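PDB 3TG9: penicillin-binding protein from Bacillus halodurans, which probably reacts through an active-site serine with beta-lactams or peptidoglycan peptides, as in other members of the beta-lactamase and penicillin-binding protein family. Local coordinates for residues G282-Y287 and F302-N307; G56-T61 and D269-G274. One frame throughout, in Å; residues are numbered along the deposited sequence.

Contact 1. Residues G282-Y287 and F302-N307; sequences GAISKY and FYPTSN
Tyr287 and Phe302 form an antiparallel hydrogen-bonded pair. Tyr287 N donates to Phe302 O at 3.0 Å, and Phe302 N returns a bond to Tyr287 O at 2.8 Å. Lys286 CA makes a bent CA-H...O contact with Phe302 O at 3.4 Å. Past Lys286 and Tyr303 regular pairing stops: Pro304 CD packs 3.2 Å from Ser285 O, and a water joins the segments, donating to Ser285 O at 2.7 Å and accepting from Thr305 N at 3.1 Å.

The apolar contacts fall on two faces. On one, Pro304 CG comes obliquely to the Tyr287 ring, 3.5 Å from CE2, and Tyr287 CD2 meets the edge of the Phe302 ring; Ile284 CG2, from the same segment as Tyr287, lies over one face of its ring, offset toward the rim. On the other, Tyr303, with CG anti to its carbonyl carbon (chi1 -53°), lies alongside the extended Lys286, whose CD is 3.7 Å from Tyr303 CE1. Lys286 NZ forms a salt bridge with Glu328 OE1, to which Tyr303 OH also hydrogen-bonds.

Ser285 and Lys286 face Lys278 of strand 276-279 as a classic beta bulge. Helix 320-330 covers Lys286 and Tyr303; helix 234-245 covers Tyr287 and Phe302.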
ATOM      1  N   GLY B 282     -37.750  19.805  20.194  1.00 44.27           N
ATOM      2  CA  GLY B 282     -38.829  19.294  19.367  1.00 40.40           C
ATOM      3  C   GLY B 282     -38.758  19.629  17.883  1.00 40.39           C
ATOM      4  O   GLY B 282     -39.789  19.788  17.233  1.00 38.67           O
ATOM      5  N   ALA B 283     -37.547  19.743  17.346  1.00 39.27           N
ATOM      6  CA  ALA B 283     -37.363  19.931  15.915  1.00 33.30           C
ATOM      7  C   ALA B 283     -36.014  19.356  15.457  1.00 34.18           C
ATOM      8  O   ALA B 283     -34.998  19.507  16.136  1.00 31.11           O
ATOM      9  CB  ALA B 283     -37.470  21.394  15.557  1.00 32.69           C
ATOM     10  N   ILE B 284     -36.019  18.699  14.300  1.00 31.48           N
ATOM     11  CA  ILE B 284     -34.806  18.123  13.733  1.00 32.49           C
ATOM     12  C   ILE B 284     -33.956  19.184  13.047  1.00 28.29           C
ATOM     13  O   ILE B 284     -34.389  19.805  12.083  1.00 32.76           O
ATOM     14  CB  ILE B 284     -35.133  16.994  12.736  1.00 29.03           C
ATOM     15  CG1 ILE B 284     -35.670  15.774  13.491  1.00 29.21           C
ATOM     16  CG2 ILE B 284     -33.892  16.627  11.940  1.00 31.00           C
ATOM     17  CD1 ILE B 284     -36.333  14.742  12.610  1.00 29.24           C
ATOM     18  N   SER B 285     -32.743  19.390  13.546  1.00 28.78           N
ATOM     19  CA  SER B 285     -31.865  20.410  12.990  1.00 31.94           C
ATOM     20  C   SER B 285     -30.966  19.876  11.868  1.00 32.36           C
ATOM     21  O   SER B 285     -30.604  20.615  10.947  1.00 30.15           O
ATOM     22  CB  SER B 285     -31.019  21.035  14.093  1.00 35.06           C
ATOM     23  OG  SER B 285     -30.456  20.033  14.917  1.00 37.41           O
ATOM     24  N   LYS B 286     -30.606  18.598  11.933  1.00 31.87           N
ATOM     25  CA  LYS B 286     -29.807  18.021  10.853  1.00 33.52           C
ATOM     26  C   LYS B 286     -29.807  16.507  10.795  1.00 32.01           C
ATOM     27  O   LYS B 286     -29.996  15.824  11.802  1.00 29.48           O
ATOM     28  CB  LYS B 286     -28.365  18.539  10.870  1.00 28.54           C
ATOM     29  CG  LYS B 286     -27.496  18.012  11.992  1.00 29.69           C
ATOM     30  CD  LYS B 286     -26.025  18.284  11.696  1.00 30.68           C
ATOM     31  CE  LYS B 286     -25.199  18.262  12.966  1.00 36.01           C
ATOM     32  NZ  LYS B 286     -23.760  18.559  12.725  1.00 35.10           N
ATOM     33  N   TYR B 287     -29.639  16.004   9.582  1.00 24.19           N
ATOM     34  CA  TYR B 287     -29.308  14.613   9.372  1.00 33.56           C
ATOM     35  C   TYR B 287     -27.830  14.610   9.016  1.00 28.27           C
ATOM     36  O   TYR B 287     -27.382  15.433   8.220  1.00 28.15           O
ATOM     37  CB  TYR B 287     -30.133  14.042   8.230  1.00 31.27           C
ATOM     38  CG  TYR B 287     -31.618  14.213   8.423  1.00 33.36           C
ATOM     39  CD1 TYR B 287     -32.334  13.345   9.237  1.00 29.44           C
ATOM     40  CD2 TYR B 287     -32.307  15.241   7.789  1.00 34.33           C
ATOM     41  CE1 TYR B 287     -33.696  13.487   9.404  1.00 31.19           C
ATOM     42  CE2 TYR B 287     -33.668  15.400   7.961  1.00 38.56           C
ATOM     43  CZ  TYR B 287     -34.357  14.520   8.772  1.00 35.35           C
ATOM     44  OH  TYR B 287     -35.717  14.671   8.947  1.00 35.55           O
ATOM     45  N   PHE B 302     -27.246  17.359   6.146  1.00 29.37           N
ATOM     46  CA  PHE B 302     -28.308  18.075   5.462  1.00 30.30           C
ATOM     47  C   PHE B 302     -29.151  18.789   6.517  1.00 36.78           C
ATOM     48  O   PHE B 302     -29.660  18.166   7.448  1.00 29.91           O
ATOM     49  CB  PHE B 302     -29.175  17.107   4.666  1.00 30.82           C
ATOM     50  CG  PHE B 302     -30.317  17.768   3.948  1.00 34.80           C
ATOM     51  CD1 PHE B 302     -31.565  17.854   4.539  1.00 36.24           C
ATOM     52  CD2 PHE B 302     -30.143  18.300   2.680  1.00 34.60           C
ATOM     53  CE1 PHE B 302     -32.623  18.467   3.876  1.00 39.85           C
ATOM     54  CE2 PHE B 302     -31.198  18.913   2.011  1.00 38.40           C
ATOM     55  CZ  PHE B 302     -32.434  18.998   2.609  1.00 38.63           C
ATOM     56  N   TYR B 303     -29.283  20.101   6.372  1.00 34.76           N
ATOM     57  CA  TYR B 303     -30.018  20.905   7.328  1.00 36.44           C
ATOM     58  C   TYR B 303     -31.399  21.249   6.776  1.00 35.64           C
ATOM     59  O   TYR B 303     -31.528  22.144   5.952  1.00 36.43           O
ATOM     60  CB  TYR B 303     -29.225  22.170   7.652  1.00 36.82           C
ATOM     61  CG  TYR B 303     -27.809  21.882   8.100  1.00 36.42           C
ATOM     62  CD1 TYR B 303     -27.487  21.783   9.442  1.00 36.43           C
ATOM     63  CD2 TYR B 303     -26.793  21.700   7.176  1.00 41.52           C
ATOM     64  CE1 TYR B 303     -26.189  21.520   9.854  1.00 37.27           C
ATOM     65  CE2 TYR B 303     -25.493  21.428   7.581  1.00 37.98           C
ATOM     66  CZ  TYR B 303     -25.199  21.343   8.918  1.00 38.37           C
ATOM     67  OH  TYR B 303     -23.906  21.069   9.317  1.00 43.47           O
ATOM     68  N   PRO B 304     -32.433  20.522   7.235  1.00 37.08           N
ATOM     69  CA  PRO B 304     -33.822  20.621   6.752  1.00 40.73           C
ATOM     70  C   PRO B 304     -34.372  22.049   6.789  1.00 41.35           C
ATOM     71  O   PRO B 304     -35.190  22.428   5.949  1.00 43.46           O
ATOM     72  CB  PRO B 304     -34.606  19.748   7.744  1.00 40.63           C
ATOM     73  CG  PRO B 304     -33.597  18.830   8.351  1.00 36.23           C
ATOM     74  CD  PRO B 304     -32.304  19.599   8.377  1.00 35.37           C
ATOM     75  N   THR B 305     -33.920  22.833   7.758  1.00 38.63           N
ATOM     76  CA  THR B 305     -34.412  24.197   7.922  1.00 47.10           C
ATOM     77  C   THR B 305     -34.056  25.069   6.726  1.00 51.89           C
ATOM     78  O   THR B 305     -34.926  25.686   6.104  1.00 52.29           O
ATOM     79  CB  THR B 305     -33.836  24.840   9.195  1.00 45.61           C
ATOM     80  OG1 THR B 305     -34.576  24.384  10.336  1.00 46.07           O
ATOM     81  CG2 THR B 305     -33.897  26.359   9.106  1.00 49.33           C
ATOM     82  N   SER B 306     -32.769  25.114   6.409  1.00 44.85           N
ATOM     83  CA  SER B 306     -32.279  25.997   5.369  1.00 44.18           C
ATOM     84  C   SER B 306     -32.099  25.236   4.069  1.00 45.20           C
ATOM     85  O   SER B 306     -31.643  25.795   3.073  1.00 47.06           O
ATOM     86  CB  SER B 306     -30.958  26.623   5.811  1.00 44.37           C
ATOM     87  OG  SER B 306     -30.238  25.727   6.646  1.00 46.87           O
ATOM     88  N   ASN B 307     -32.492  23.966   4.075  1.00 43.46           N
ATOM     89  CA  ASN B 307     -32.126  23.057   2.997  1.00 46.01           C
ATOM     90  C   ASN B 307     -30.639  23.166   2.690  1.00 40.47           C
ATOM     91  O   ASN B 307     -30.233  23.176   1.536  1.00 40.93           O
ATOM     92  CB  ASN B 307     -32.962  23.310   1.742  1.00 49.53           C
ATOM     93  CG  ASN B 307     -34.196  22.431   1.682  1.00 56.43           C
ATOM     94  OD1 ASN B 307     -34.706  22.127   0.604  1.00 61.51           O
ATOM     95  ND2 ASN B 307     -34.679  22.008   2.849  1.00 49.17           N
TER
HETATM   96  O   HOH W   1     -31.688  22.833   9.891  1.00 38.36           O

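Contact 2. Residues G56-T61 and D269-G274; sequences GCKLFT and DYYGYG
Tyr271 and Gly274 are the main residues of 269-274 to approach the start of helix 58-70, and they do so in different ways. Strand 269-271 begins farther off, where Asp269 forms a salt bridge with Lys278. The far end of the Tyr271 side chain, with CG anti to the backbone N (chi1 -155°), approaches Lys58, its OH coming to 4.4 Å from Lys58 CD. This is a loose touch on the aliphatic part of the lysine; the ring itself lies edge-to-face with Trp276.

From Gly272 on, the chain is loop. Tyr273 stacks its ring with His262, and its OH bonds to His94 ND1; to the helix it offers mainly its backbone, with Tyr273 O 4.5 Å from Leu59 CD1.

Gly274 makes the closest approach. Its O lies 3.3 Å from Leu59 CA in a CA-H...O contact bent to 123° at the hydrogen, and 3.6 Å from Leu59 CB. Leu59 N is also near that O, at 3.5 Å, but poorly angled for a hydrogen bond. Gly274, with positive phi (72°), brings its CA to 4.7 Å from Leu59 CA. Leu59 sends its own side chain on to Leu240 and Trp241 of helix 234-245.

Between these segments, then, the meeting is one of van der Waals contact and a bent CA-H...O interaction, without a hydrogen bond. Ser55 and Lys58 fit an SxxK motif, and Tyr152 and Asn154 resemble the YxN motif of this family. The loop therefore probably packs beside the first turn of the active-site helix, while hydrogen bonds with Tyr152 OH, Asn154 OD1 and Asp227 O hold Lys58 NZ.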
ATOM      1  N   GLY B  56     -18.860   7.091   6.941  1.00 27.92           N
ATOM      2  CA  GLY B  56     -19.809   7.944   6.250  1.00 24.60           C
ATOM      3  C   GLY B  56     -20.735   7.157   5.338  1.00 27.96           C
ATOM      4  O   GLY B  56     -21.898   7.523   5.161  1.00 27.40           O
ATOM      5  N   CYS B  57     -20.226   6.071   4.758  1.00 26.92           N
ATOM      6  CA  CYS B  57     -20.957   5.347   3.718  1.00 26.85           C
ATOM      7  C   CYS B  57     -21.871   4.236   4.246  1.00 30.58           C
ATOM      8  O   CYS B  57     -22.453   3.481   3.459  1.00 30.18           O
ATOM      9  CB  CYS B  57     -19.994   4.785   2.663  1.00 27.52           C
ATOM     10  SG  CYS B  57     -18.860   3.553   3.289  1.00 29.54           S
ATOM     11  N   LYS B  58     -21.982   4.120   5.567  1.00 29.75           N
ATOM     12  CA  LYS B  58     -23.013   3.272   6.162  1.00 30.79           C
ATOM     13  C   LYS B  58     -24.386   3.717   5.671  1.00 30.88           C
ATOM     14  O   LYS B  58     -25.305   2.907   5.573  1.00 34.13           O
ATOM     15  CB  LYS B  58     -22.973   3.325   7.689  1.00 28.80           C
ATOM     16  CG  LYS B  58     -21.891   2.471   8.320  1.00 32.60           C
ATOM     17  CD  LYS B  58     -22.145   2.261   9.813  1.00 29.56           C
ATOM     18  CE  LYS B  58     -21.187   1.221  10.364  1.00 29.88           C
ATOM     19  NZ  LYS B  58     -19.798   1.737  10.404  1.00 28.03           N
ATOM     20  N   LEU B  59     -24.512   5.009   5.365  1.00 29.27           N
ATOM     21  CA  LEU B  59     -25.739   5.570   4.796  1.00 27.48           C
ATOM     22  C   LEU B  59     -26.108   4.931   3.453  1.00 30.50           C
ATOM     23  O   LEU B  59     -27.291   4.690   3.186  1.00 27.91           O
ATOM     24  CB  LEU B  59     -25.615   7.088   4.625  1.00 23.45           C
ATOM     25  CG  LEU B  59     -26.788   7.804   3.939  1.00 26.32           C
ATOM     26  CD1 LEU B  59     -28.107   7.506   4.632  1.00 26.94           C
ATOM     27  CD2 LEU B  59     -26.540   9.293   3.916  1.00 27.22           C
ATOM     28  N   PHE B  60     -25.100   4.682   2.611  1.00 28.78           N
ATOM     29  CA  PHE B  60     -25.327   4.076   1.301  1.00 29.23           C
ATOM     30  C   PHE B  60     -25.810   2.646   1.496  1.00 29.93           C
ATOM     31  O   PHE B  60     -26.603   2.134   0.709  1.00 29.52           O
ATOM     32  CB  PHE B  60     -24.048   4.043   0.436  1.00 28.67           C
ATOM     33  CG  PHE B  60     -23.288   5.349   0.383  1.00 29.02           C
ATOM     34  CD1 PHE B  60     -23.860   6.535   0.818  1.00 27.37           C
ATOM     35  CD2 PHE B  60     -21.994   5.384  -0.126  1.00 29.24           C
ATOM     36  CE1 PHE B  60     -23.148   7.729   0.765  1.00 23.08           C
ATOM     37  CE2 PHE B  60     -21.278   6.572  -0.182  1.00 28.23           C
ATOM     38  CZ  PHE B  60     -21.862   7.746   0.271  1.00 31.89           C
ATOM     39  N   THR B  61     -25.308   1.993   2.539  1.00 28.55           N
ATOM     40  CA  THR B  61     -25.742   0.640   2.858  1.00 28.62           C
ATOM     41  C   THR B  61     -27.212   0.654   3.263  1.00 32.33           C
ATOM     42  O   THR B  61     -27.989  -0.195   2.831  1.00 37.90           O
ATOM     43  CB  THR B  61     -24.898   0.028   3.985  1.00 27.60           C
ATOM     44  OG1 THR B  61     -23.515   0.091   3.624  1.00 31.67           O
ATOM     45  CG2 THR B  61     -25.287  -1.417   4.227  1.00 26.33           C
ATOM     46  N   ASP B 269     -28.966  13.368  20.266  1.00 31.99           N
ATOM     47  CA  ASP B 269     -28.619  12.410  19.240  1.00 35.65           C
ATOM     48  C   ASP B 269     -29.583  11.237  19.143  1.00 33.48           C
ATOM     49  O   ASP B 269     -29.833  10.524  20.117  1.00 33.60           O
ATOM     50  CB  ASP B 269     -27.188  11.907  19.449  1.00 36.99           C
ATOM     51  CG  ASP B 269     -26.182  13.030  19.417  1.00 39.94           C
ATOM     52  OD1 ASP B 269     -26.234  13.841  18.465  1.00 40.02           O
ATOM     53  OD2 ASP B 269     -25.353  13.115  20.344  1.00 44.46           O
ATOM     54  N   TYR B 270     -30.096  11.047  17.935  1.00 30.42           N
ATOM     55  CA  TYR B 270     -30.915   9.902  17.588  1.00 32.07           C
ATOM     56  C   TYR B 270     -30.284   9.236  16.374  1.00 30.77           C
ATOM     57  O   TYR B 270     -29.445   9.834  15.712  1.00 28.93           O
ATOM     58  CB  TYR B 270     -32.334  10.363  17.264  1.00 32.53           C
ATOM     59  CG  TYR B 270     -33.002  11.058  18.429  1.00 36.73           C
ATOM     60  CD1 TYR B 270     -32.608  12.332  18.816  1.00 35.43           C
ATOM     61  CD2 TYR B 270     -34.014  10.435  19.152  1.00 40.46           C
ATOM     62  CE1 TYR B 270     -33.202  12.970  19.893  1.00 41.77           C
ATOM     63  CE2 TYR B 270     -34.627  11.071  20.232  1.00 43.18           C
ATOM     64  CZ  TYR B 270     -34.213  12.338  20.593  1.00 42.74           C
ATOM     65  OH  TYR B 270     -34.791  12.978  21.660  1.00 42.93           O
ATOM     66  N   TYR B 271     -30.677   8.000  16.091  1.00 30.68           N
ATOM     67  CA  TYR B 271     -30.200   7.304  14.900  1.00 32.52           C
ATOM     68  C   TYR B 271     -31.399   6.855  14.081  1.00 35.76           C
ATOM     69  O   TYR B 271     -32.415   6.432  14.638  1.00 35.50           O
ATOM     70  CB  TYR B 271     -29.342   6.097  15.287  1.00 33.61           C
ATOM     71  CG  TYR B 271     -28.339   5.655  14.229  1.00 31.74           C
ATOM     72  CD1 TYR B 271     -28.547   4.502  13.481  1.00 27.07           C
ATOM     73  CD2 TYR B 271     -27.184   6.388  13.994  1.00 28.51           C
ATOM     74  CE1 TYR B 271     -27.635   4.093  12.532  1.00 33.06           C
ATOM     75  CE2 TYR B 271     -26.264   5.986  13.045  1.00 29.75           C
ATOM     76  CZ  TYR B 271     -26.497   4.841  12.310  1.00 31.88           C
ATOM     77  OH  TYR B 271     -25.582   4.436  11.358  1.00 36.97           O
ATOM     78  N   GLY B 272     -31.296   6.975  12.762  1.00 31.33           N
ATOM     79  CA  GLY B 272     -32.346   6.506  11.878  1.00 32.81           C
ATOM     80  C   GLY B 272     -31.954   5.153  11.322  1.00 31.39           C
ATOM     81  O   GLY B 272     -31.531   4.274  12.062  1.00 29.27           O
ATOM     82  N   TYR B 273     -32.112   4.988  10.016  1.00 30.84           N
ATOM     83  CA  TYR B 273     -31.535   3.856   9.316  1.00 33.18           C
ATOM     84  C   TYR B 273     -30.211   4.275   8.677  1.00 32.04           C
ATOM     85  O   TYR B 273     -30.194   4.850   7.590  1.00 32.28           O
ATOM     86  CB  TYR B 273     -32.491   3.348   8.241  1.00 35.16           C
ATOM     87  CG  TYR B 273     -33.648   2.518   8.750  1.00 36.02           C
ATOM     88  CD1 TYR B 273     -33.622   1.950  10.019  1.00 38.48           C
ATOM     89  CD2 TYR B 273     -34.751   2.271   7.943  1.00 36.73           C
ATOM     90  CE1 TYR B 273     -34.675   1.174  10.477  1.00 39.52           C
ATOM     91  CE2 TYR B 273     -35.805   1.499   8.387  1.00 39.01           C
ATOM     92  CZ  TYR B 273     -35.764   0.951   9.653  1.00 39.38           C
ATOM     93  OH  TYR B 273     -36.818   0.183  10.089  1.00 37.53           O
ATOM     94  N   GLY B 274     -29.107   4.009   9.364  1.00 29.97           N
ATOM     95  CA  GLY B 274     -27.789   4.274   8.815  1.00 31.35           C
ATOM     96  C   GLY B 274     -27.439   5.745   8.730  1.00 32.05           C
ATOM     97  O   GLY B 274     -26.547   6.136   7.968  1.00 27.56           O
TER

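From the N terminus, the chain first reaches residues 56-61 at the start of helix 58-70, then runs through the helices of the middle of the sequence before 269-274 comes back to residues 56-61. Contact 2 thus closes a long loop, with 207 residues between its segments. Contact 1 follows in series, with neither nesting nor crossing: it closes a short hairpin, with 14 residues between 282-287 and 302-307. The centres are about 16 Å apart and the nearest atoms about 7 Å, without touching. Both reach the large antiparallel sheet, contact 2 setting the loop that follows strand 269-271 against helix 58-70 and contact 1 joining two neighbouring strands.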